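Lactate racemase apoprotein (Thermoanaerobacterium thermosaccharolyticum, PDB 2YJG) catalyses the interconversion of the D- and L-isomers of lactate, using a nickel-pincer nucleotide cofactor that is absent from this apoprotein. Local coordinates at residues K63-I69 with E161-A167; V99-I103 with N156-V160; R55-E61 with E89-N94; V132-R136 with G189-V193; R75-S79 with E168-E172. All blocks are in the same frame, centred on the assembly; numbering follows the deposited sequence.

Contact 1: K63-I69 with E161-A167; sequences KKNIVII and EADLLVA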
# COMPACT_ATOMS: atom_id res chain seq x y z
N LYS A 63 -11.68 22.38 -11.17
CA LYS A 63 -10.75 22.53 -10.05
C LYS A 63 -9.50 21.71 -10.32
O LYS A 63 -9.62 20.61 -10.88
CB LYS A 63 -11.39 22.00 -8.76
CG LYS A 63 -12.67 22.73 -8.35
CD LYS A 63 -12.42 24.14 -7.95
CE LYS A 63 -13.48 24.69 -7.03
NZ LYS A 63 -14.51 25.43 -7.79
N LYS A 64 -8.33 22.15 -9.89
CA LYS A 64 -7.10 21.39 -10.21
C LYS A 64 -6.35 20.81 -9.03
O LYS A 64 -5.22 20.32 -9.17
CB LYS A 64 -6.15 22.27 -11.04
CG LYS A 64 -5.41 23.34 -10.28
CD LYS A 64 -4.81 24.40 -11.24
CE LYS A 64 -4.12 25.49 -10.47
NZ LYS A 64 -3.69 26.54 -11.42
N ASN A 65 -6.89 20.92 -7.82
CA ASN A 65 -6.18 20.40 -6.66
C ASN A 65 -7.27 20.16 -5.66
O ASN A 65 -7.58 21.04 -4.87
CB ASN A 65 -5.13 21.43 -6.16
CG ASN A 65 -4.33 20.97 -4.91
OD1 ASN A 65 -4.16 19.77 -4.61
ND2 ASN A 65 -3.79 21.96 -4.20
N ILE A 66 -7.84 18.97 -5.71
CA ILE A 66 -8.87 18.53 -4.77
C ILE A 66 -8.31 17.65 -3.65
O ILE A 66 -7.42 16.84 -3.88
CB ILE A 66 -9.97 17.78 -5.52
CG1 ILE A 66 -10.46 18.67 -6.67
CG2 ILE A 66 -11.12 17.39 -4.60
CD1 ILE A 66 -11.46 18.03 -7.56
N VAL A 67 -8.80 17.87 -2.43
CA VAL A 67 -8.37 17.08 -1.28
C VAL A 67 -9.66 16.49 -0.69
O VAL A 67 -10.63 17.21 -0.49
CB VAL A 67 -7.58 17.90 -0.22
CG1 VAL A 67 -7.35 17.08 1.09
CG2 VAL A 67 -6.21 18.45 -0.85
N ILE A 68 -9.68 15.17 -0.51
CA ILE A 68 -10.72 14.52 0.28
C ILE A 68 -10.12 14.08 1.61
O ILE A 68 -9.16 13.28 1.61
CB ILE A 68 -11.20 13.24 -0.33
CG1 ILE A 68 -11.69 13.46 -1.78
CG2 ILE A 68 -12.33 12.59 0.51
CD1 ILE A 68 -11.95 12.14 -2.54
N ILE A 69 -10.73 14.52 2.72
CA ILE A 69 -10.28 14.10 4.04
C ILE A 69 -11.04 12.83 4.37
O ILE A 69 -12.28 12.77 4.17
CB ILE A 69 -10.52 15.13 5.13
CG1 ILE A 69 -9.78 16.45 4.84
CG2 ILE A 69 -9.99 14.57 6.46
CD1 ILE A 69 -10.14 17.63 5.79
N GLU A 161 -4.22 24.62 0.94
CA GLU A 161 -3.86 24.83 -0.50
C GLU A 161 -4.86 24.31 -1.54
O GLU A 161 -4.87 24.78 -2.67
CB GLU A 161 -2.53 24.12 -0.79
CG GLU A 161 -1.36 24.65 -0.07
CD GLU A 161 -0.15 23.68 -0.17
OE1 GLU A 161 -0.29 22.57 -0.79
OE2 GLU A 161 0.93 24.05 0.37
N ALA A 162 -5.71 23.36 -1.14
CA ALA A 162 -6.72 22.81 -1.99
C ALA A 162 -7.63 23.84 -2.64
O ALA A 162 -8.05 24.81 -2.01
CB ALA A 162 -7.57 21.82 -1.20
N ASP A 163 -7.90 23.61 -3.92
CA ASP A 163 -8.98 24.28 -4.68
C ASP A 163 -10.35 23.94 -4.20
O ASP A 163 -11.29 24.75 -4.23
CB ASP A 163 -8.96 23.74 -6.12
CG ASP A 163 -8.24 24.59 -7.02
OD1 ASP A 163 -7.65 25.60 -6.52
OD2 ASP A 163 -8.25 24.27 -8.22
N LEU A 164 -10.50 22.68 -3.81
CA LEU A 164 -11.74 22.24 -3.20
C LEU A 164 -11.35 21.28 -2.11
O LEU A 164 -10.51 20.37 -2.30
CB LEU A 164 -12.62 21.57 -4.24
CG LEU A 164 -13.97 21.04 -3.81
CD1 LEU A 164 -14.89 22.19 -3.52
CD2 LEU A 164 -14.55 20.03 -4.85
N LEU A 165 -11.92 21.51 -0.93
CA LEU A 165 -11.74 20.62 0.18
C LEU A 165 -13.04 19.91 0.52
O LEU A 165 -14.08 20.56 0.75
CB LEU A 165 -11.24 21.39 1.39
CG LEU A 165 -10.88 20.57 2.65
CD1 LEU A 165 -9.72 19.49 2.36
CD2 LEU A 165 -10.51 21.46 3.81
N VAL A 166 -12.95 18.58 0.59
CA VAL A 166 -14.06 17.69 0.83
C VAL A 166 -13.72 16.80 2.04
O VAL A 166 -12.54 16.53 2.30
CB VAL A 166 -14.30 16.81 -0.44
CG1 VAL A 166 -15.27 15.73 -0.20
CG2 VAL A 166 -14.81 17.66 -1.56
N ALA A 167 -14.72 16.24 2.69
CA ALA A 167 -14.46 15.20 3.74
C ALA A 167 -15.51 14.13 3.74
O ALA A 167 -16.69 14.39 3.41
CB ALA A 167 -14.44 15.82 5.11
O HOH W 1 -4.23 24.58 -5.52

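Contact 2: V99-I103 with N156-V160; sequences VKILI and NKLAV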
# COMPACT_ATOMS: atom_id res chain seq x y z
N VAL A 99 -6.64 14.54 -7.26
CA VAL A 99 -7.37 14.28 -6.02
C VAL A 99 -6.43 13.64 -5.02
O VAL A 99 -5.95 12.54 -5.27
CB VAL A 99 -8.57 13.39 -6.21
CG1 VAL A 99 -9.41 13.26 -4.86
CG2 VAL A 99 -9.45 13.92 -7.23
N LYS A 100 -6.19 14.31 -3.91
CA LYS A 100 -5.40 13.80 -2.81
C LYS A 100 -6.30 13.35 -1.67
O LYS A 100 -7.25 14.04 -1.33
CB LYS A 100 -4.41 14.85 -2.31
CG LYS A 100 -3.14 14.83 -3.14
CD LYS A 100 -2.07 15.70 -2.66
CE LYS A 100 -1.14 16.01 -3.84
NZ LYS A 100 0.11 16.51 -3.30
N ILE A 101 -6.02 12.21 -1.08
CA ILE A 101 -6.83 11.70 -0.01
C ILE A 101 -5.98 11.86 1.23
O ILE A 101 -4.97 11.21 1.36
CB ILE A 101 -7.28 10.25 -0.30
CG1 ILE A 101 -8.11 10.22 -1.59
CG2 ILE A 101 -8.15 9.71 0.79
CD1 ILE A 101 -8.29 8.83 -2.18
N LEU A 102 -6.42 12.71 2.13
CA LEU A 102 -5.67 13.08 3.33
C LEU A 102 -6.31 12.35 4.49
O LEU A 102 -7.48 12.58 4.77
CB LEU A 102 -5.82 14.58 3.56
CG LEU A 102 -5.13 15.21 4.79
CD1 LEU A 102 -3.61 14.78 4.96
CD2 LEU A 102 -5.32 16.68 4.76
N ILE A 103 -5.53 11.51 5.19
CA ILE A 103 -6.04 10.69 6.30
C ILE A 103 -5.99 11.53 7.59
O ILE A 103 -4.91 12.00 7.98
CB ILE A 103 -5.19 9.42 6.50
CG1 ILE A 103 -5.13 8.59 5.23
CG2 ILE A 103 -5.70 8.56 7.68
CD1 ILE A 103 -6.44 8.07 4.81
N ASN A 156 -3.46 21.17 8.58
CA ASN A 156 -2.61 20.65 7.49
C ASN A 156 -2.65 21.56 6.24
O ASN A 156 -3.74 21.89 5.69
CB ASN A 156 -3.07 19.25 7.11
CG ASN A 156 -2.03 18.44 6.39
OD1 ASN A 156 -1.65 18.75 5.24
ND2 ASN A 156 -1.60 17.36 7.02
N LYS A 157 -1.45 21.94 5.80
CA LYS A 157 -1.26 22.82 4.63
C LYS A 157 -1.91 22.34 3.33
O LYS A 157 -2.38 23.12 2.54
CB LYS A 157 0.25 23.01 4.35
CG LYS A 157 0.61 24.49 4.08
CD LYS A 157 2.13 24.81 4.20
CE LYS A 157 3.02 23.80 3.46
NZ LYS A 157 4.52 24.14 3.53
N LEU A 158 -1.85 21.05 3.11
CA LEU A 158 -2.48 20.45 1.93
C LEU A 158 -3.93 20.82 1.84
O LEU A 158 -4.44 21.14 0.78
CB LEU A 158 -2.34 18.94 2.04
CG LEU A 158 -2.60 18.19 0.74
CD1 LEU A 158 -1.43 18.45 -0.26
CD2 LEU A 158 -2.70 16.72 1.09
N ALA A 159 -4.62 20.76 2.99
CA ALA A 159 -6.03 21.14 3.06
C ALA A 159 -6.27 22.62 2.70
O ALA A 159 -7.23 22.95 2.00
CB ALA A 159 -6.56 20.83 4.45
N VAL A 160 -5.39 23.47 3.21
CA VAL A 160 -5.45 24.91 3.02
C VAL A 160 -5.24 25.23 1.53
O VAL A 160 -6.02 25.95 0.92
CB VAL A 160 -4.35 25.64 3.83
CG1 VAL A 160 -4.50 27.15 3.62
CG2 VAL A 160 -4.39 25.25 5.37

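Contact 3: R55-E61 with E89-N94; sequences RLQDLAE and EIRKKN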
# COMPACT_ATOMS: atom_id res chain seq x y z
N ARG A 55 -24.25 19.54 -6.26
CA ARG A 55 -23.55 18.25 -6.31
C ARG A 55 -22.06 18.42 -6.36
O ARG A 55 -21.53 19.39 -6.90
CB ARG A 55 -24.02 17.43 -7.50
CG ARG A 55 -25.23 16.63 -7.20
CD ARG A 55 -25.67 15.88 -8.34
NE ARG A 55 -24.83 14.74 -8.65
CZ ARG A 55 -25.08 13.87 -9.62
NH1 ARG A 55 -26.17 14.02 -10.38
NH2 ARG A 55 -24.25 12.86 -9.85
N LEU A 56 -21.37 17.43 -5.80
CA LEU A 56 -19.93 17.41 -5.79
C LEU A 56 -19.39 17.45 -7.22
O LEU A 56 -18.43 18.13 -7.47
CB LEU A 56 -19.40 16.20 -4.99
CG LEU A 56 -17.87 16.02 -4.91
CD1 LEU A 56 -17.14 17.25 -4.44
CD2 LEU A 56 -17.59 14.80 -4.07
N GLN A 57 -20.02 16.76 -8.17
CA GLN A 57 -19.56 16.84 -9.58
C GLN A 57 -19.46 18.28 -10.08
O GLN A 57 -18.55 18.62 -10.82
CB GLN A 57 -20.45 16.02 -10.50
CG GLN A 57 -21.88 16.50 -10.66
CD GLN A 57 -22.60 15.76 -11.80
OE1 GLN A 57 -21.99 14.97 -12.51
NE2 GLN A 57 -23.90 16.05 -11.99
N ASP A 58 -20.42 19.11 -9.71
CA ASP A 58 -20.46 20.52 -10.11
C ASP A 58 -19.47 21.36 -9.35
O ASP A 58 -18.79 22.21 -9.93
CB ASP A 58 -21.87 21.07 -9.96
CG ASP A 58 -22.82 20.44 -10.95
OD1 ASP A 58 -22.37 20.10 -12.05
OD2 ASP A 58 -24.03 20.28 -10.62
N LEU A 59 -19.34 21.10 -8.06
CA LEU A 59 -18.32 21.78 -7.29
C LEU A 59 -16.88 21.52 -7.74
O LEU A 59 -16.00 22.39 -7.60
CB LEU A 59 -18.42 21.36 -5.82
CG LEU A 59 -19.63 21.84 -5.03
CD1 LEU A 59 -19.56 21.27 -3.58
CD2 LEU A 59 -19.76 23.38 -4.99
N ALA A 60 -16.64 20.29 -8.23
CA ALA A 60 -15.31 19.83 -8.62
C ALA A 60 -14.94 20.23 -10.06
O ALA A 60 -13.79 20.08 -10.49
CB ALA A 60 -15.29 18.30 -8.53
N GLU A 61 -15.93 20.62 -10.84
CA GLU A 61 -15.69 21.02 -12.23
C GLU A 61 -14.70 22.19 -12.31
O GLU A 61 -14.89 23.23 -11.64
CB GLU A 61 -17.02 21.37 -12.91
CG GLU A 61 -16.93 21.56 -14.44
CD GLU A 61 -18.25 21.71 -15.13
OE1 GLU A 61 -19.25 22.12 -14.49
OE2 GLU A 61 -18.30 21.43 -16.33
N GLU A 89 -17.73 10.57 -8.60
CA GLU A 89 -18.52 11.82 -8.60
C GLU A 89 -17.67 13.06 -8.93
O GLU A 89 -18.03 13.87 -9.76
CB GLU A 89 -19.20 11.98 -7.22
CG GLU A 89 -20.00 13.27 -7.01
CD GLU A 89 -21.30 13.34 -7.84
OE1 GLU A 89 -21.70 12.31 -8.45
OE2 GLU A 89 -21.94 14.41 -7.83
N ILE A 90 -16.55 13.21 -8.22
CA ILE A 90 -15.55 14.22 -8.55
C ILE A 90 -15.13 14.21 -10.04
O ILE A 90 -14.92 15.29 -10.58
CB ILE A 90 -14.30 14.05 -7.66
CG1 ILE A 90 -14.61 14.54 -6.22
CG2 ILE A 90 -13.10 14.83 -8.22
CD1 ILE A 90 -13.66 14.02 -5.07
N ARG A 91 -15.01 13.05 -10.64
CA ARG A 91 -14.44 12.91 -12.00
C ARG A 91 -15.49 13.07 -13.08
O ARG A 91 -15.15 13.24 -14.27
CB ARG A 91 -13.68 11.59 -12.14
CG ARG A 91 -12.36 11.64 -11.33
CD ARG A 91 -11.60 10.27 -11.29
NE ARG A 91 -10.28 10.46 -10.73
CZ ARG A 91 -9.65 9.65 -9.89
NH1 ARG A 91 -10.21 8.54 -9.40
NH2 ARG A 91 -8.43 9.99 -9.48
N LYS A 92 -16.76 13.07 -12.68
CA LYS A 92 -17.84 13.08 -13.65
C LYS A 92 -17.74 14.28 -14.61
O LYS A 92 -17.99 14.15 -15.83
CB LYS A 92 -19.19 13.03 -12.95
CG LYS A 92 -19.63 11.64 -12.58
CD LYS A 92 -21.04 11.70 -12.02
CE LYS A 92 -21.44 10.40 -11.27
NZ LYS A 92 -21.98 9.33 -12.17
N LYS A 93 -17.38 15.44 -14.09
CA LYS A 93 -17.23 16.59 -14.95
C LYS A 93 -15.80 17.13 -14.93
O LYS A 93 -15.55 18.24 -15.34
CB LYS A 93 -18.31 17.64 -14.62
CG LYS A 93 -19.73 17.19 -14.88
CD LYS A 93 -20.77 18.30 -14.49
CE LYS A 93 -22.17 18.07 -15.11
NZ LYS A 93 -23.13 19.10 -14.58
N ASN A 94 -14.84 16.28 -14.51
CA ASN A 94 -13.43 16.64 -14.34
C ASN A 94 -12.55 15.36 -14.36
O ASN A 94 -11.99 14.91 -13.32
CB ASN A 94 -13.28 17.44 -13.04
CG ASN A 94 -11.96 18.10 -12.90
OD1 ASN A 94 -11.07 17.90 -13.72
ND2 ASN A 94 -11.81 18.90 -11.84
O HOH W 2 -22.66 15.01 -5.00
O HOH W 3 -16.64 16.98 -11.96
O HOH W 4 -21.67 21.85 -15.20

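Contact 4: V132-R136 with G189-V193; sequences VHDSR and GIASV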
# COMPACT_ATOMS: atom_id res chain seq x y z
N VAL A 132 -0.77 11.06 4.75
CA VAL A 132 -1.12 10.84 6.15
C VAL A 132 -0.87 12.13 6.94
O VAL A 132 0.20 12.74 6.85
CB VAL A 132 -0.34 9.62 6.75
CG1 VAL A 132 -0.67 9.43 8.17
CG2 VAL A 132 -0.61 8.32 5.97
N HIS A 133 -1.89 12.59 7.68
CA HIS A 133 -1.75 13.78 8.48
C HIS A 133 -0.81 13.48 9.61
O HIS A 133 -0.91 12.42 10.25
CB HIS A 133 -3.09 14.18 9.10
CG HIS A 133 -3.01 15.37 10.01
ND1 HIS A 133 -2.59 16.61 9.59
CD2 HIS A 133 -3.29 15.48 11.33
CE1 HIS A 133 -2.60 17.44 10.62
NE2 HIS A 133 -3.03 16.78 11.68
N ASP A 134 0.07 14.44 9.90
CA ASP A 134 0.93 14.32 11.10
C ASP A 134 0.77 15.63 11.89
O ASP A 134 1.22 16.72 11.50
CB ASP A 134 2.37 14.06 10.70
CG ASP A 134 3.32 13.99 11.86
OD1 ASP A 134 2.89 13.99 13.07
OD2 ASP A 134 4.54 13.94 11.52
N SER A 135 0.03 15.49 12.98
CA SER A 135 -0.32 16.62 13.83
C SER A 135 0.93 17.16 14.54
O SER A 135 0.91 18.28 15.04
CB SER A 135 -1.34 16.22 14.88
OG SER A 135 -0.81 15.29 15.81
N ARG A 136 2.00 16.36 14.56
CA ARG A 136 3.23 16.76 15.25
C ARG A 136 4.30 17.39 14.34
O ARG A 136 5.35 17.82 14.85
CB ARG A 136 3.78 15.57 16.01
CG ARG A 136 2.88 15.14 17.13
CD ARG A 136 3.31 13.87 17.81
NE ARG A 136 2.33 13.48 18.83
CZ ARG A 136 1.16 12.88 18.58
NH1 ARG A 136 0.82 12.58 17.34
NH2 ARG A 136 0.33 12.60 19.57
N GLY A 189 -9.36 16.37 13.27
CA GLY A 189 -8.83 15.41 12.33
C GLY A 189 -7.54 15.76 11.60
O GLY A 189 -6.64 14.90 11.44
N ILE A 190 -7.42 17.01 11.18
CA ILE A 190 -6.20 17.46 10.43
C ILE A 190 -5.57 18.69 11.10
O ILE A 190 -4.98 19.48 10.44
CB ILE A 190 -6.48 17.70 8.94
CG1 ILE A 190 -7.52 18.85 8.68
CG2 ILE A 190 -6.85 16.39 8.26
CD1 ILE A 190 -7.49 19.37 7.22
N ALA A 191 -5.73 18.82 12.41
CA ALA A 191 -5.23 19.96 13.19
C ALA A 191 -3.94 19.64 13.87
O ALA A 191 -3.53 18.46 13.97
CB ALA A 191 -6.23 20.35 14.29
N SER A 192 -3.28 20.68 14.36
CA SER A 192 -2.02 20.52 15.12
C SER A 192 -2.26 19.91 16.48
O SER A 192 -3.36 20.10 17.05
CB SER A 192 -1.34 21.88 15.31
OG SER A 192 -2.08 22.71 16.17
N VAL A 193 -1.27 19.19 17.02
CA VAL A 193 -1.47 18.52 18.33
C VAL A 193 -1.91 19.57 19.38
O VAL A 193 -2.76 19.31 20.20
CB VAL A 193 -0.26 17.70 18.83
CG1 VAL A 193 -0.56 17.08 20.20
CG2 VAL A 193 0.12 16.59 17.86

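Contact 5: R75-S79 with E168-E172; sequences RPVPS and EGFIE. With SO4 (sulfate ion), chain E.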
# COMPACT_ATOMS: atom_id res chain seq x y z
N ARG A 75 -11.01 4.26 12.84
CA ARG A 75 -12.43 4.60 12.74
C ARG A 75 -13.06 3.60 11.80
O ARG A 75 -12.39 3.09 10.89
CB ARG A 75 -12.63 6.04 12.22
CG ARG A 75 -11.91 7.12 13.02
CD ARG A 75 -12.14 7.10 14.52
NE ARG A 75 -13.51 7.50 14.88
CZ ARG A 75 -14.36 6.82 15.67
NH1 ARG A 75 -14.04 5.66 16.27
NH2 ARG A 75 -15.57 7.32 15.89
N PRO A 76 -14.34 3.27 12.01
CA PRO A 76 -15.02 2.28 11.17
C PRO A 76 -15.60 2.76 9.84
O PRO A 76 -16.48 2.08 9.28
CB PRO A 76 -16.13 1.78 12.09
CG PRO A 76 -16.52 2.98 12.82
CD PRO A 76 -15.22 3.73 13.10
N VAL A 77 -15.13 3.89 9.32
CA VAL A 77 -15.62 4.38 8.04
C VAL A 77 -15.40 3.33 6.91
O VAL A 77 -14.28 2.83 6.70
CB VAL A 77 -14.98 5.73 7.67
CG1 VAL A 77 -15.54 6.23 6.37
CG2 VAL A 77 -15.16 6.76 8.78
N PRO A 78 -16.47 2.95 6.22
CA PRO A 78 -16.39 1.92 5.20
C PRO A 78 -15.86 2.49 3.89
O PRO A 78 -16.57 2.56 2.89
CB PRO A 78 -17.83 1.44 5.05
CG PRO A 78 -18.66 2.62 5.41
CD PRO A 78 -17.85 3.43 6.42
N SER A 79 -14.60 2.91 3.90
CA SER A 79 -14.09 3.67 2.77
C SER A 79 -13.89 2.90 1.47
O SER A 79 -13.79 3.52 0.42
CB SER A 79 -12.80 4.40 3.17
OG SER A 79 -13.01 5.26 4.28
N GLU A 168 -15.10 12.93 4.15
CA GLU A 168 -16.01 11.88 4.43
C GLU A 168 -15.88 11.49 5.89
O GLU A 168 -14.92 11.85 6.59
CB GLU A 168 -15.84 10.69 3.52
CG GLU A 168 -14.53 9.93 3.66
CD GLU A 168 -14.62 8.48 3.17
OE1 GLU A 168 -15.67 8.11 2.60
OE2 GLU A 168 -13.64 7.71 3.38
N GLY A 169 -16.88 10.77 6.38
CA GLY A 169 -16.90 10.42 7.80
C GLY A 169 -18.11 9.58 8.14
O GLY A 169 -18.86 9.16 7.25
N PHE A 170 -18.37 9.39 9.43
CA PHE A 170 -19.60 8.71 9.89
C PHE A 170 -20.15 9.43 11.13
O PHE A 170 -19.40 10.23 11.83
CB PHE A 170 -19.34 7.23 10.18
CG PHE A 170 -18.70 6.98 11.46
CD1 PHE A 170 -17.50 7.55 11.78
CD2 PHE A 170 -19.31 6.17 12.38
CE1 PHE A 170 -16.97 7.35 13.03
CE2 PHE A 170 -18.74 5.95 13.58
CZ PHE A 170 -17.58 6.55 13.90
N ILE A 171 -21.42 9.17 11.42
CA ILE A 171 -22.11 9.93 12.47
C ILE A 171 -22.63 8.99 13.54
O ILE A 171 -23.42 8.08 13.22
CB ILE A 171 -23.28 10.77 11.91
CG1 ILE A 171 -22.81 11.87 11.01
CG2 ILE A 171 -24.06 11.37 13.11
CD1 ILE A 171 -23.91 12.50 10.13
N GLU A 172 -22.23 9.15 14.80
CA GLU A 172 -22.74 8.34 15.92
C GLU A 172 -22.64 9.28 17.14
O GLU A 172 -21.95 10.31 17.07
CB GLU A 172 -21.92 7.08 16.16
CG GLU A 172 -20.49 7.38 16.72
CD GLU A 172 -19.61 6.13 16.88
OE1 GLU A 172 -20.02 5.02 16.44
OE2 GLU A 172 -18.49 6.31 17.43
S SO4 E . -14.56 11.41 14.00
O1 SO4 E . -14.15 12.33 12.94
O2 SO4 E . -14.80 10.10 13.36
O3 SO4 E . -13.57 11.24 15.11
O4 SO4 E . -15.73 12.02 14.52

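Contact 1: K63-I69 with E161-A167
Asp163, which gives up the most surface in this pairing, reaches over to the backbone of 63-69. Its OD2 accepts from Lys64 N at 2.7 Å in a nearly straight bond (170° at the hydrogen), met on the anti side of the carboxylate. Its backbone N donates to Asn65 O 2.8 Å away, which gives Asp163 a second hold on the same loop. Lys63 does not pair with the acid through its ammonium group; its aliphatic CE lies 3.6 Å from Asp163 O instead. In Asn65, CG is anti to the backbone N (chi1 179°), carrying ND2 to the end of helix 157-161, where one water accepts from ND2 and donates to Glu161 O. Beyond these loops, 66-69 and 164-167 run as adjacent parallel strands of a mixed beta sheet in an alpha/beta domain, their axes 4.3 Å apart at closest approach and 18° from parallel. Val67 is bonded both ways, N to Leu164 O and O from Val166 N, before Ile69 N closes on Val166 O at 2.7 Å. On the face that carries Val67 and Ile69, Leu165 CD1 serves both: it lies 3.6 Å from Val67 CG1 and 3.9 Å from Ile69 CG1, while Ile69 CB rests 4.0 Å from Ala167 CB.

Contact 2: V99-I103 with N156-V160
Leu102 points from strand 99-104 straight at the start of helix 157-161 and meets Asn156, Leu158 and Ala159 with its two methyl groups. CB leaves the strand toward the helix; a chi1 of 180° sends CG on past CB, away from the backbone N, and its two methyls spread against the first turn. CD1 lies 3.9 Å from Asn156 ND2 and, more loosely, 4.4 Å from Leu158 CD2. CD2 takes the other branch, 4.1 Å from Asn156 CG and 4.3 Å from Ala159 CB. Two residues back on the same strand face, Lys100 crosses Leu158 at about a right angle, its CD 3.7 Å from Leu158 CD1; this is contact with the aliphatic part of the lysine. Asn156 is turned by two polar bonds: OD1 accepts from Leu158 N at 3.1 Å, in the carbonyl plane on a lone pair, and ND2 is hydrogen-bonded to His133 ND1. An alanine here instead of Asn156 removes the amide, which would probably leave Leu158 N without its cap, His133 ND1 without its mate and a gap beside the Leu102 methyls. No hydrogen bond joins the two segments, so apolar contact carries the pairing: an asparagine N-cap opens a short helix that packs on the sheet of an alpha/beta domain, on the face opposite helix 79-91.

Contact 3: R55-E61 with E89-N94
Two salt bridges tie 55-61 to 89-94. Arg55 grips Glu89 side-on, NE to OE2 and NH2 to OE1, both at 3.0 Å and both on syn lone pairs; guanidinium and carboxylate planes lie only 18° apart. A bend in the Glu89 chain at chi2 (70°) turns the carboxylate to this edge. The second bridge runs from Lys93 NZ to the syn side of Asp58 OD1, 2.8 Å away. Among the other hydrogen bonds, Gln57 N reaches Glu89 OE2 at 3.1 Å from above the carboxylate plane, giving that oxygen two protein donors as well as a water that also accepts from Leu56 N. Asn94 ND2 donates to Ala60 O at 2.7 Å, and another water donates to Gln57 O and Ile90 O while accepting from Lys93 N. Apolar contact fills the inner side, with Leu56 CD2 3.7 Å from Ile90 CG1 and Ala60 CB 4.1 Å from Ile90 CG2. Helix 56-59 thus lies beside the end of helix 79-91, and both rest on one sheet face: Ile90 and Ala60 on Ile66 of strand 66-71, Leu56 on Leu164 and Val166 of strand 164-170 and on Phe235 of strand 233-241.

Contact 4: V132-R136 with G189-V193
His133 NE2 donates to Ala191 O at 2.9 Å, with 159° at the hydrogen. The oxygen lies close to the imidazole plane, yet the donor stands well above the plane of the carbonyl and on no lone pair. Both faces of the ring are met. Ile190 CA sits over one, 3.5 Å from the centroid and only 10° off the normal, a CH-pi contact made by backbone; over the opposite face, displaced toward the rim, lies Ser135 N. A chi1 of 176° swings the imidazole away from its own backbone N and across to 189-193. Farther along, Val193 N donates to Ser135 O at 3.1 Å, again from above the carbonyl plane. The loop 132-136 is shaped locally by an Asx turn in which Asp134 OD1 accepts from Arg136 N at 2.9 Å. Arg136 itself finds its polar partner outside the pair, in Phe107 O, and makes a cation-pi contact with the Phe107 ring. Ser192 caps helix 193-198 through OG to Cys195 N and also bonds to Glu154. The His133-Ala191 and Val193-Ser135 bonds join two loops beside the probable catalytic site: Arg136 lies about 6 Å, side chain to side chain, from His108, a proton donor/acceptor by similarity, and Gly189 about 6 Å from the side chain of Lys184, the likely covalent cofactor attachment.

Contact 5: R75-S79 with E168-E172
Bends at chi2 (-51°) and chi3 fold the Arg75 chain over toward Phe170, whose chi1 of 79° places CG between the backbone N and the carbonyl carbon and stands the ring up against the 75-79 loop. Arg75 NH2 comes to the rim of the ring, 2.9 Å from Phe170 CZ and near the ring plane; with the guanidinium turned 59° from it, the two flat groups are not stacked. Arg75 NE donates almost straight to sulfate O2 at 3.3 Å, while NH2 makes a weak salt bridge to Glu172 OE2 at 3.5 Å. Pro76 CG covers one ring face, 4.1 Å from the Phe170 centroid, in a CH-pi contact, and Val77 CG2 lies 3.9 Å from Phe170 CD1. At the far end Ser79 OG donates to Glu168 OE2 at 2.7 Å; that carboxylate also bonds to Thr70 and Thr82. An alanine in place of Arg75 takes away the guanidinium, and is likely to leave the sulfate more weakly held, Glu172 without its weak ionic partner and a gap at the Phe170 rim. The sulfate, held also by Gly181 N and probably from the crystallisation liquor, may mark an anion-binding spot, consistent with the nickel-pincer nucleotide site to which Arg75 is assigned by similarity.

How the contacts relate
Contacts 1 and 2 lie about 7 Å apart, centre to centre, and share the sheet: strand 66-71 bonds to 164-170 on one side and to 99-104 on the other, with Ile68 N to Lys100 O at 2.8 Å. Contact 3, about 12 Å from contact 1 between centres, covers the face opposite contact 2. Contact 4 joins contact 2 where Asn156 N meets Ile190 O at 2.9 Å, and reaches contact 1 through the end methyls of Ile190 and Ile69. Contact 5 continues the strand pairing of contact 1 by Ile69 O to Glu168 N. Contacts 4 and 5 both come near His108, a proton donor/acceptor by similarity: the side chain of Arg75 is about 5 Å from its side chain, that of Arg136 about 6 Å.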